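Local coordinates for protein TarM (Staphylococcus aureus subsp. aureus 21178, PDB 4X7R) that belongs to the glycosyltransferases of the GT-B fold and holds uridine-5'-diphosphate in the cleft between its domains, at residues K319-I333 against D347-K361. The protein carries 1 engineered substitution. Numbering follows the deposited sequence.
Sequences KIVGHISRMVPTKRI and DNAVKFHIYGEGSVK. With UDP (uridine-5'-diphosphate), chain E; SGN (2-deoxy-6-O-sulfo-2-(sulfoamino)-alpha-D-glucopyranose), chain C; 3YW ((2S)-2,3-dihydroxypropyl 2-acetamido-2-deoxy-alpha-D-glucopyranoside), chain F.
Ile320 lays its CG2 methyl over the centre of the His353 imidazole, 3.7 Å from the ring centroid, with Lys351 CE in plane at the ring's edge. CG2 stands anti to Ile320 N, which leaves CG1 to carry CD1 alongside the aliphatic part of Lys351. On the opposite side of the sheet Val321 CB sits off-centre over one face of the Phe352 ring; Val321 CG1 touches Phe352 CE2, CG2 meets Val350 CG2, and the residue also packs on Ile453 and Val457 of helix 446-457. Beyond the strand ends, the Arg326 guanidinium has Val328 CG2 on one face and O2 of 3YW on the other; NE hydrogen-bonds UDP O2B (2.9 Å), NH2 UDP O3B (2.7 Å), and NH1 both O3 and the sulfo oxygen O1S of SGN. Lys331 NZ reaches the same O3B, so two cationic side chains grip one phosphate. Strands 320-324 and 351-355, parallel neighbours laddered by bonds such as Val321 N to Lys351 O and His353 N to Val321 O, connect through helix 333-346: a beta-alpha-beta unit of the C-terminal Rossmann-like domain of the GT-B fold, with UDP at their C-terminal ends. There the flexible, unbranched Met327 runs extended along the 356-358 backbone, its CE touching Gly356 O and Ile354 CG2. Gly356 and Gly358, at positive phi, bring CA close to Ser325 O and Met327 O respectively. At the far end Lys319 NZ forms a salt bridge with Asp347, its hydrogen bond taking the syn lone pair of OD2 (2.8 Å), and Asn458 hydrogen-bonds both partners.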
ATOM      1  N   LYS A 319       0.245  10.106  30.535  1.00 82.10           N
ATOM      2  CA  LYS A 319      -0.675   9.038  30.148  1.00 79.52           C
ATOM      3  C   LYS A 319      -1.139   9.181  28.689  1.00 82.64           C
ATOM      4  O   LYS A 319      -2.262   9.610  28.413  1.00 83.36           O
ATOM      5  CB  LYS A 319      -1.855   8.953  31.130  1.00 82.30           C
ATOM      6  CG  LYS A 319      -1.441   8.718  32.573  1.00 82.45           C
ATOM      7  CD  LYS A 319      -2.510   9.199  33.524  1.00 83.33           C
ATOM      8  CE  LYS A 319      -2.072   9.025  34.947  1.00 84.44           C
ATOM      9  NZ  LYS A 319      -3.236   8.957  35.862  1.00 94.69           N
ATOM     10  N   ILE A 320      -0.248   8.838  27.752  1.00 76.85           N
ATOM     11  CA  ILE A 320      -0.548   8.897  26.329  1.00 75.22           C
ATOM     12  C   ILE A 320      -0.487   7.480  25.772  1.00 75.41           C
ATOM     13  O   ILE A 320       0.562   6.828  25.846  1.00 74.13           O
ATOM     14  CB  ILE A 320       0.374   9.882  25.542  1.00 78.72           C
ATOM     15  CG1 ILE A 320       0.640  11.229  26.280  1.00 81.72           C
ATOM     16  CG2 ILE A 320      -0.084  10.072  24.085  1.00 78.73           C
ATOM     17  CD1 ILE A 320      -0.532  12.168  26.479  1.00 89.74           C
ATOM     18  N   VAL A 321      -1.620   7.000  25.241  1.00 69.57           N
ATOM     19  CA  VAL A 321      -1.719   5.682  24.614  1.00 66.39           C
ATOM     20  C   VAL A 321      -1.752   5.931  23.114  1.00 67.76           C
ATOM     21  O   VAL A 321      -2.593   6.694  22.633  1.00 68.69           O
ATOM     22  CB  VAL A 321      -2.928   4.848  25.116  1.00 69.70           C
ATOM     23  CG1 VAL A 321      -3.051   3.540  24.344  1.00 67.61           C
ATOM     24  CG2 VAL A 321      -2.822   4.570  26.607  1.00 70.10           C
ATOM     25  N   GLY A 322      -0.813   5.333  22.400  1.00 61.02           N
ATOM     26  CA  GLY A 322      -0.712   5.513  20.958  1.00 59.08           C
ATOM     27  C   GLY A 322      -1.220   4.359  20.124  1.00 60.64           C
ATOM     28  O   GLY A 322      -1.280   3.220  20.595  1.00 59.02           O
ATOM     29  N   HIS A 323      -1.586   4.663  18.868  1.00 56.16           N
ATOM     30  CA  HIS A 323      -2.050   3.697  17.878  1.00 54.22           C
ATOM     31  C   HIS A 323      -1.762   4.278  16.497  1.00 57.70           C
ATOM     32  O   HIS A 323      -2.348   5.295  16.132  1.00 58.46           O
ATOM     33  CB  HIS A 323      -3.543   3.373  18.061  1.00 55.46           C
ATOM     34  CG  HIS A 323      -4.038   2.273  17.178  1.00 57.10           C
ATOM     35  ND1 HIS A 323      -4.244   1.002  17.661  1.00 58.34           N
ATOM     36  CD2 HIS A 323      -4.381   2.301  15.871  1.00 58.02           C
ATOM     37  CE1 HIS A 323      -4.667   0.290  16.628  1.00 56.41           C
ATOM     38  NE2 HIS A 323      -4.758   1.031  15.530  1.00 56.62           N
ATOM     39  N   ILE A 324      -0.818   3.660  15.757  1.00 52.51           N
ATOM     40  CA  ILE A 324      -0.400   4.085  14.416  1.00 51.45           C
ATOM     41  C   ILE A 324      -0.679   2.954  13.433  1.00 53.95           C
ATOM     42  O   ILE A 324       0.014   1.936  13.476  1.00 54.15           O
ATOM     43  CB  ILE A 324       1.104   4.522  14.367  1.00 54.57           C
ATOM     44  CG1 ILE A 324       1.462   5.582  15.441  1.00 56.41           C
ATOM     45  CG2 ILE A 324       1.481   5.020  12.970  1.00 55.38           C
ATOM     46  CD1 ILE A 324       3.005   5.731  15.693  1.00 63.22           C
ATOM     47  N   SER A 325      -1.683   3.123  12.543  1.00 49.52           N
ATOM     48  CA  SER A 325      -2.031   2.110  11.541  1.00 48.09           C
ATOM     49  C   SER A 325      -2.840   2.678  10.373  1.00 54.58           C
ATOM     50  O   SER A 325      -3.249   3.845  10.397  1.00 55.00           O
ATOM     51  CB  SER A 325      -2.841   0.986  12.192  1.00 49.98           C
ATOM     52  OG  SER A 325      -4.186   1.372  12.429  1.00 59.47           O
ATOM     53  N   ARG A 326      -3.111   1.811   9.362  1.00 50.37           N
ATOM     54  CA  ARG A 326      -4.050   2.081   8.278  1.00 49.74           C
ATOM     55  C   ARG A 326      -5.395   1.956   9.025  1.00 56.33           C
ATOM     56  O   ARG A 326      -5.543   1.033   9.846  1.00 54.38           O
ATOM     57  CB  ARG A 326      -4.003   0.970   7.218  1.00 45.31           C
ATOM     58  CG  ARG A 326      -2.780   0.960   6.338  1.00 43.94           C
ATOM     59  CD  ARG A 326      -2.880  -0.148   5.290  1.00 44.75           C
ATOM     60  NE  ARG A 326      -2.874  -1.482   5.902  1.00 47.17           N
ATOM     61  CZ  ARG A 326      -3.792  -2.418   5.689  1.00 56.82           C
ATOM     62  NH1 ARG A 326      -4.798  -2.194   4.855  1.00 46.39           N
ATOM     63  NH2 ARG A 326      -3.707  -3.591   6.302  1.00 42.06           N
ATOM     64  N   MET A 327      -6.339   2.894   8.806  1.00 56.07           N
ATOM     65  CA  MET A 327      -7.618   2.832   9.530  1.00 57.62           C
ATOM     66  C   MET A 327      -8.584   1.936   8.772  1.00 60.06           C
ATOM     67  O   MET A 327      -9.418   2.407   8.000  1.00 60.19           O
ATOM     68  CB  MET A 327      -8.174   4.230   9.809  1.00 61.76           C
ATOM     69  CG  MET A 327      -7.261   5.063  10.660  1.00 66.39           C
ATOM     70  SD  MET A 327      -8.231   6.347  11.438  1.00 73.88           S
ATOM     71  CE  MET A 327      -7.004   7.176  12.331  1.00 71.67           C
ATOM     72  N   VAL A 328      -8.419   0.619   8.961  1.00 53.71           N
ATOM     73  CA  VAL A 328      -9.180  -0.406   8.247  1.00 51.56           C
ATOM     74  C   VAL A 328      -9.915  -1.358   9.190  1.00 54.72           C
ATOM     75  O   VAL A 328      -9.501  -1.494  10.341  1.00 53.10           O
ATOM     76  CB  VAL A 328      -8.318  -1.160   7.178  1.00 52.90           C
ATOM     77  CG1 VAL A 328      -7.916  -0.247   6.029  1.00 51.52           C
ATOM     78  CG2 VAL A 328      -7.107  -1.865   7.793  1.00 51.76           C
ATOM     79  N   PRO A 329     -10.992  -2.041   8.717  1.00 53.83           N
ATOM     80  CA  PRO A 329     -11.764  -2.929   9.606  1.00 53.83           C
ATOM     81  C   PRO A 329     -10.999  -3.967  10.427  1.00 55.77           C
ATOM     82  O   PRO A 329     -11.365  -4.181  11.573  1.00 55.63           O
ATOM     83  CB  PRO A 329     -12.755  -3.594   8.650  1.00 55.76           C
ATOM     84  CG  PRO A 329     -12.978  -2.579   7.593  1.00 60.19           C
ATOM     85  CD  PRO A 329     -11.630  -1.955   7.379  1.00 55.07           C
ATOM     86  N   THR A 330      -9.946  -4.603   9.870  1.00 50.80           N
ATOM     87  CA  THR A 330      -9.191  -5.649  10.595  1.00 48.85           C
ATOM     88  C   THR A 330      -8.461  -5.162  11.841  1.00 49.38           C
ATOM     89  O   THR A 330      -8.198  -5.951  12.747  1.00 46.52           O
ATOM     90  CB  THR A 330      -8.303  -6.459   9.668  1.00 54.36           C
ATOM     91  OG1 THR A 330      -7.362  -5.577   9.090  1.00 52.85           O
ATOM     92  CG2 THR A 330      -9.077  -7.186   8.594  1.00 57.52           C
ATOM     93  N   LYS A 331      -8.166  -3.848  11.896  1.00 46.68           N
ATOM     94  CA  LYS A 331      -7.485  -3.196  13.015  1.00 46.03           C
ATOM     95  C   LYS A 331      -8.409  -3.021  14.208  1.00 51.89           C
ATOM     96  O   LYS A 331      -7.932  -2.801  15.326  1.00 52.36           O
ATOM     97  CB  LYS A 331      -6.856  -1.859  12.576  1.00 47.81           C
ATOM     98  CG  LYS A 331      -5.872  -1.976  11.405  1.00 51.30           C
ATOM     99  CD  LYS A 331      -4.566  -2.692  11.757  1.00 48.12           C
ATOM    100  CE  LYS A 331      -3.788  -2.956  10.496  1.00 53.34           C
ATOM    101  NZ  LYS A 331      -2.537  -3.712  10.765  1.00 46.72           N
ATOM    102  N   ARG A 332      -9.739  -3.169  13.984  1.00 49.82           N
ATOM    103  CA  ARG A 332     -10.786  -3.074  15.011  1.00 50.87           C
ATOM    104  C   ARG A 332     -10.606  -1.881  15.942  1.00 56.45           C
ATOM    105  O   ARG A 332     -10.573  -2.039  17.163  1.00 56.84           O
ATOM    106  CB  ARG A 332     -10.953  -4.399  15.797  1.00 50.10           C
ATOM    107  CG  ARG A 332     -11.521  -5.558  14.976  1.00 58.71           C
ATOM    108  CD  ARG A 332     -12.900  -5.313  14.348  1.00 68.32           C
ATOM    109  NE  ARG A 332     -13.936  -4.971  15.329  1.00 64.83           N
ATOM    110  CZ  ARG A 332     -14.666  -5.859  15.988  1.00 74.19           C
ATOM    111  NH1 ARG A 332     -14.470  -7.158  15.804  1.00 60.63           N
ATOM    112  NH2 ARG A 332     -15.591  -5.458  16.849  1.00 64.90           N
ATOM    113  N   ILE A 333     -10.461  -0.680  15.344  1.00 54.30           N
ATOM    114  CA  ILE A 333     -10.306   0.584  16.073  1.00 56.05           C
ATOM    115  C   ILE A 333     -11.601   0.875  16.860  1.00 63.51           C
ATOM    116  O   ILE A 333     -11.548   1.547  17.890  1.00 65.09           O
ATOM    117  CB  ILE A 333      -9.798   1.733  15.148  1.00 58.84           C
ATOM    118  CG1 ILE A 333      -8.460   1.315  14.481  1.00 56.55           C
ATOM    119  CG2 ILE A 333      -9.604   3.047  15.927  1.00 61.96           C
ATOM    120  CD1 ILE A 333      -8.151   1.919  13.165  1.00 54.77           C
ATOM    121  N   ASP A 347     -10.084   6.604  34.738  1.00 92.53           N
ATOM    122  CA  ASP A 347      -9.006   7.602  34.757  1.00 92.12           C
ATOM    123  C   ASP A 347      -9.210   8.549  33.568  1.00 95.58           C
ATOM    124  O   ASP A 347      -8.933   8.180  32.421  1.00 92.83           O
ATOM    125  CB  ASP A 347      -7.622   6.912  34.703  1.00 91.13           C
ATOM    126  CG  ASP A 347      -6.410   7.782  34.997  1.00 95.88           C
ATOM    127  OD1 ASP A 347      -6.422   8.975  34.614  1.00 95.61           O
ATOM    128  OD2 ASP A 347      -5.415   7.247  35.539  1.00100.11           O
ATOM    129  N   ASN A 348      -9.703   9.767  33.851  1.00 93.89           N
ATOM    130  CA  ASN A 348     -10.012  10.787  32.845  1.00 94.10           C
ATOM    131  C   ASN A 348      -8.784  11.527  32.283  1.00 95.98           C
ATOM    132  O   ASN A 348      -8.938  12.323  31.353  1.00 95.35           O
ATOM    133  CB  ASN A 348     -11.043  11.797  33.390  1.00101.13           C
ATOM    134  CG  ASN A 348     -12.271  11.183  34.025  1.00128.74           C
ATOM    135  OD1 ASN A 348     -13.285  10.917  33.373  1.00121.99           O
ATOM    136  ND2 ASN A 348     -12.212  10.968  35.334  1.00122.37           N
ATOM    137  N   ALA A 349      -7.579  11.275  32.841  1.00 91.83           N
ATOM    138  CA  ALA A 349      -6.326  11.925  32.435  1.00 91.07           C
ATOM    139  C   ALA A 349      -5.658  11.279  31.221  1.00 93.15           C
ATOM    140  O   ALA A 349      -4.895  11.946  30.518  1.00 92.49           O
ATOM    141  CB  ALA A 349      -5.354  11.967  33.606  1.00 92.53           C
ATOM    142  N   VAL A 350      -5.933   9.985  30.984  1.00 88.40           N
ATOM    143  CA  VAL A 350      -5.352   9.218  29.884  1.00 85.63           C
ATOM    144  C   VAL A 350      -5.848   9.642  28.485  1.00 88.55           C
ATOM    145  O   VAL A 350      -7.054   9.694  28.234  1.00 89.40           O
ATOM    146  CB  VAL A 350      -5.358   7.684  30.151  1.00 88.26           C
ATOM    147  CG1 VAL A 350      -6.749   7.182  30.495  1.00 89.11           C
ATOM    148  CG2 VAL A 350      -4.750   6.883  28.995  1.00 85.22           C
ATOM    149  N   LYS A 351      -4.893   9.966  27.599  1.00 82.60           N
ATOM    150  CA  LYS A 351      -5.131  10.393  26.225  1.00 81.49           C
ATOM    151  C   LYS A 351      -4.856   9.247  25.244  1.00 82.36           C
ATOM    152  O   LYS A 351      -3.934   8.457  25.456  1.00 81.17           O
ATOM    153  CB  LYS A 351      -4.231  11.593  25.870  1.00 84.67           C
ATOM    154  CG  LYS A 351      -4.621  12.924  26.521  1.00 98.37           C
ATOM    155  CD  LYS A 351      -3.706  14.085  26.061  1.00105.64           C
ATOM    156  CE  LYS A 351      -3.980  14.599  24.656  1.00104.33           C
ATOM    157  NZ  LYS A 351      -2.858  15.421  24.126  1.00102.49           N
ATOM    158  N   PHE A 352      -5.640   9.181  24.154  1.00 76.54           N
ATOM    159  CA  PHE A 352      -5.483   8.190  23.099  1.00 72.84           C
ATOM    160  C   PHE A 352      -5.242   8.929  21.791  1.00 76.38           C
ATOM    161  O   PHE A 352      -6.100   9.697  21.340  1.00 76.89           O
ATOM    162  CB  PHE A 352      -6.697   7.241  23.018  1.00 74.00           C
ATOM    163  CG  PHE A 352      -6.819   6.248  24.157  1.00 75.46           C
ATOM    164  CD1 PHE A 352      -7.292   6.644  25.404  1.00 80.36           C
ATOM    165  CD2 PHE A 352      -6.496   4.910  23.972  1.00 75.61           C
ATOM    166  CE1 PHE A 352      -7.396   5.727  26.457  1.00 81.20           C
ATOM    167  CE2 PHE A 352      -6.612   3.991  25.025  1.00 78.40           C
ATOM    168  CZ  PHE A 352      -7.058   4.407  26.259  1.00 78.21           C
ATOM    169  N   HIS A 353      -4.033   8.745  21.221  1.00 71.85           N
ATOM    170  CA  HIS A 353      -3.601   9.356  19.963  1.00 70.72           C
ATOM    171  C   HIS A 353      -3.659   8.312  18.868  1.00 71.40           C
ATOM    172  O   HIS A 353      -2.872   7.358  18.879  1.00 70.91           O
ATOM    173  CB  HIS A 353      -2.168   9.906  20.079  1.00 71.96           C
ATOM    174  CG  HIS A 353      -2.022  11.139  20.917  1.00 78.10           C
ATOM    175  ND1 HIS A 353      -0.894  11.932  20.825  1.00 80.59           N
ATOM    176  CD2 HIS A 353      -2.854  11.671  21.845  1.00 81.69           C
ATOM    177  CE1 HIS A 353      -1.073  12.910  21.694  1.00 82.04           C
ATOM    178  NE2 HIS A 353      -2.237  12.793  22.330  1.00 83.24           N
ATOM    179  N   ILE A 354      -4.595   8.483  17.921  1.00 64.62           N
ATOM    180  CA  ILE A 354      -4.790   7.540  16.833  1.00 61.13           C
ATOM    181  C   ILE A 354      -4.354   8.164  15.512  1.00 64.66           C
ATOM    182  O   ILE A 354      -4.987   9.108  15.035  1.00 65.44           O
ATOM    183  CB  ILE A 354      -6.244   6.965  16.807  1.00 64.03           C
ATOM    184  CG1 ILE A 354      -6.681   6.453  18.211  1.00 64.92           C
ATOM    185  CG2 ILE A 354      -6.390   5.870  15.740  1.00 62.49           C
ATOM    186  CD1 ILE A 354      -8.130   6.041  18.346  1.00 67.80           C
ATOM    187  N   TYR A 355      -3.267   7.631  14.924  1.00 59.44           N
ATOM    188  CA  TYR A 355      -2.719   8.098  13.654  1.00 58.74           C
ATOM    189  C   TYR A 355      -3.097   7.194  12.502  1.00 62.29           C
ATOM    190  O   TYR A 355      -3.219   5.978  12.679  1.00 60.74           O
ATOM    191  CB  TYR A 355      -1.190   8.214  13.724  1.00 59.36           C
ATOM    192  CG  TYR A 355      -0.703   9.372  14.568  1.00 62.42           C
ATOM    193  CD1 TYR A 355      -0.514   9.230  15.941  1.00 64.06           C
ATOM    194  CD2 TYR A 355      -0.408  10.608  13.991  1.00 64.26           C
ATOM    195  CE1 TYR A 355      -0.048  10.286  16.720  1.00 65.53           C
ATOM    196  CE2 TYR A 355       0.063  11.671  14.763  1.00 66.69           C
ATOM    197  CZ  TYR A 355       0.232  11.504  16.127  1.00 72.74           C
ATOM    198  OH  TYR A 355       0.698  12.534  16.898  1.00 79.10           O
ATOM    199  N   GLY A 356      -3.228   7.796  11.325  1.00 60.10           N
ATOM    200  CA  GLY A 356      -3.540   7.096  10.088  1.00 58.93           C
ATOM    201  C   GLY A 356      -4.784   7.603   9.399  1.00 64.86           C
ATOM    202  O   GLY A 356      -5.434   8.538   9.879  1.00 65.39           O
ATOM    203  N   GLU A 357      -5.104   6.998   8.249  1.00 61.91           N
ATOM    204  CA  GLU A 357      -6.279   7.314   7.427  1.00 62.56           C
ATOM    205  C   GLU A 357      -6.823   6.006   6.869  1.00 66.16           C
ATOM    206  O   GLU A 357      -6.082   5.019   6.768  1.00 65.04           O
ATOM    207  CB  GLU A 357      -5.916   8.238   6.263  1.00 63.85           C
ATOM    208  CG  GLU A 357      -5.384   9.598   6.673  1.00 78.17           C
ATOM    209  CD  GLU A 357      -4.820  10.397   5.525  1.00108.85           C
ATOM    210  OE1 GLU A 357      -4.485   9.808   4.468  1.00101.91           O
ATOM    211  OE2 GLU A 357      -4.709  11.633   5.689  1.00108.76           O
ATOM    212  N   GLY A 358      -8.101   6.001   6.507  1.00 62.98           N
ATOM    213  CA  GLY A 358      -8.731   4.815   5.943  1.00 62.10           C
ATOM    214  C   GLY A 358     -10.238   4.830   5.999  1.00 67.13           C
ATOM    215  O   GLY A 358     -10.827   5.746   6.573  1.00 68.76           O
ATOM    216  N   SER A 359     -10.856   3.785   5.421  1.00 62.82           N
ATOM    217  CA  SER A 359     -12.303   3.609   5.273  1.00 63.56           C
ATOM    218  C   SER A 359     -13.164   3.809   6.520  1.00 69.38           C
ATOM    219  O   SER A 359     -14.253   4.364   6.396  1.00 71.23           O
ATOM    220  CB  SER A 359     -12.624   2.284   4.588  1.00 65.67           C
ATOM    221  OG  SER A 359     -12.207   1.171   5.358  1.00 72.10           O
ATOM    222  N   VAL A 360     -12.669   3.396   7.707  1.00 64.56           N
ATOM    223  CA  VAL A 360     -13.379   3.485   8.992  1.00 64.78           C
ATOM    224  C   VAL A 360     -13.190   4.809   9.768  1.00 70.08           C
ATOM    225  O   VAL A 360     -13.879   4.996  10.775  1.00 71.53           O
ATOM    226  CB  VAL A 360     -13.136   2.242   9.907  1.00 67.37           C
ATOM    227  CG1 VAL A 360     -13.427   0.929   9.178  1.00 66.07           C
ATOM    228  CG2 VAL A 360     -11.730   2.244  10.508  1.00 65.83           C
ATOM    229  N   LYS A 361     -12.259   5.698   9.339  1.00 66.49           N
ATOM    230  CA  LYS A 361     -11.968   6.969  10.036  1.00 68.09           C
ATOM    231  C   LYS A 361     -13.204   7.781  10.442  1.00 75.23           C
ATOM    232  O   LYS A 361     -13.287   8.203  11.598  1.00 75.87           O
ATOM    233  CB  LYS A 361     -10.949   7.847   9.281  1.00 69.57           C
ATOM    234  CG  LYS A 361     -10.384   8.974  10.152  1.00 77.30           C
ATOM    235  CD  LYS A 361      -9.370   9.846   9.438  1.00 86.06           C
ATOM    236  CE  LYS A 361      -8.714  10.807  10.401  1.00 94.66           C
ATOM    237  NZ  LYS A 361      -8.446  12.130   9.774  1.00103.41           N
TER
HETATM  238  N1  UDP E 501       2.264   3.956   9.136  1.00 50.66           N
HETATM  239  C2  UDP E 501       2.823   5.220   9.103  1.00 49.51           C
HETATM  240  N3  UDP E 501       1.967   6.245   9.433  1.00 50.42           N
HETATM  241  C4  UDP E 501       0.633   6.142   9.762  1.00 52.45           C
HETATM  242  C5  UDP E 501       0.105   4.802   9.727  1.00 49.12           C
HETATM  243  C6  UDP E 501       0.917   3.772   9.424  1.00 48.91           C
HETATM  244  O2  UDP E 501       3.991   5.426   8.804  1.00 48.76           O
HETATM  245  O4  UDP E 501       0.002   7.167  10.080  1.00 54.49           O
HETATM  246  C1' UDP E 501       3.198   2.812   8.979  1.00 50.35           C
HETATM  247  C2' UDP E 501       3.746   2.269  10.296  1.00 51.43           C
HETATM  248  O2' UDP E 501       4.887   3.001  10.712  1.00 57.27           O
HETATM  249  C3' UDP E 501       4.103   0.834   9.906  1.00 50.74           C
HETATM  250  C4' UDP E 501       3.040   0.485   8.868  1.00 52.40           C
HETATM  251  O4' UDP E 501       2.515   1.739   8.370  1.00 52.57           O
HETATM  252  O3' UDP E 501       5.430   0.621   9.423  1.00 48.31           O
HETATM  253  C5' UDP E 501       1.919  -0.382   9.379  1.00 54.21           C
HETATM  254  O5' UDP E 501       2.459  -1.714   9.521  1.00 55.71           O
HETATM  255  PA  UDP E 501       1.684  -2.973  10.146  1.00 51.80           P
HETATM  256  O1A UDP E 501       2.440  -4.205   9.826  1.00 45.51           O
HETATM  257  O2A UDP E 501       1.572  -2.772  11.666  1.00 50.78           O
HETATM  258  O3A UDP E 501       0.255  -3.028   9.517  1.00 50.17           O
HETATM  259  PB  UDP E 501      -0.275  -3.012   8.003  1.00 53.58           P
HETATM  260  O1B UDP E 501       0.679  -3.774   7.121  1.00 52.11           O
HETATM  261  O2B UDP E 501      -0.396  -1.570   7.497  1.00 48.81           O
HETATM  262  O3B UDP E 501      -1.624  -3.701   7.951  1.00 57.57           O
HETATM  263  C1  SGN C   5      -4.572  -3.437  -0.031  0.82 53.31           C
HETATM  264  C2  SGN C   5      -5.347  -2.777   1.146  0.82 54.82           C
HETATM  265  C3  SGN C   5      -4.988  -1.268   1.303  0.82 52.88           C
HETATM  266  C4  SGN C   5      -3.465  -1.025   1.273  0.82 50.01           C
HETATM  267  C5  SGN C   5      -2.796  -1.775   0.095  0.82 49.26           C
HETATM  268  C6  SGN C   5      -1.280  -1.603   0.108  0.82 49.41           C
HETATM  269  N2  SGN C   5      -6.795  -2.959   0.962  0.82 60.07           N
HETATM  270  O3  SGN C   5      -5.502  -0.757   2.550  0.82 53.42           O
HETATM  271  O4  SGN C   5      -3.179   0.385   1.178  0.82 48.50           O
HETATM  272  O5  SGN C   5      -3.135  -3.208   0.112  0.82 49.67           O
HETATM  273  O6  SGN C   5      -0.787  -2.098   1.351  0.82 47.77           O
HETATM  274  S1  SGN C   5      -7.418  -4.184   2.017  0.82 64.85           S
HETATM  275  O1S SGN C   5      -7.277  -3.725   3.471  0.82 64.03           O
HETATM  276  O2S SGN C   5      -6.659  -5.510   1.819  0.82 64.79           O
HETATM  277  O3S SGN C   5      -8.897  -4.378   1.654  0.82 66.84           O
HETATM  278  S2  SGN C   5       0.005  -1.197   2.288  0.82 44.52           S
HETATM  279  O4S SGN C   5       0.144  -1.960   3.615  0.82 50.75           O
HETATM  280  O5S SGN C   5      -0.684   0.140   2.542  0.82 41.76           O
HETATM  281  O6S SGN C   5       1.361  -0.969   1.622  0.82 45.14           O
HETATM  282  O3A 3YW F 503      -3.054  -6.646   2.135  0.75 57.69           O
HETATM  283  C4A 3YW F 503      -0.061  -5.512   4.083  0.75 53.29           C
HETATM  284  C5A 3YW F 503      -1.510  -5.769   3.753  0.75 54.48           C
HETATM  285  O5  3YW F 503       2.212  -6.672   5.801  0.75 49.54           O
HETATM  286  C6A 3YW F 503      -1.676  -6.502   2.444  0.75 55.48           C
HETATM  287  C5  3YW F 503       2.999  -6.203   6.904  0.75 42.66           C
HETATM  288  C6  3YW F 503       4.437  -6.218   6.441  0.75 38.95           C
HETATM  289  C4  3YW F 503       2.710  -7.085   8.116  0.75 41.85           C
HETATM  290  O6  3YW F 503       4.855  -7.515   6.045  0.75 36.01           O
HETATM  291  C3  3YW F 503       1.260  -6.864   8.532  0.75 44.50           C
HETATM  292  O4  3YW F 503       3.561  -6.725   9.199  0.75 37.23           O
HETATM  293  O3  3YW F 503       0.902  -7.678   9.650  0.75 39.03           O
HETATM  294  O7  3YW F 503      -2.070  -8.472   7.861  0.75 55.73           O
HETATM  295  C7  3YW F 503      -2.077  -7.249   7.951  0.75 54.03           C
HETATM  296  C8  3YW F 503      -3.293  -6.491   8.393  0.75 53.39           C
HETATM  297  N2  3YW F 503      -1.001  -6.512   7.669  0.75 51.74           N
HETATM  298  C2  3YW F 503       0.299  -7.086   7.364  0.75 48.39           C
HETATM  299  C1  3YW F 503       0.802  -6.610   5.989  0.75 51.40           C
HETATM  300  O1  3YW F 503       0.209  -5.447   5.485  0.75 51.03           O
HETATM  301  O2  3YW F 503      -2.200  -4.520   3.697  0.75 55.13           O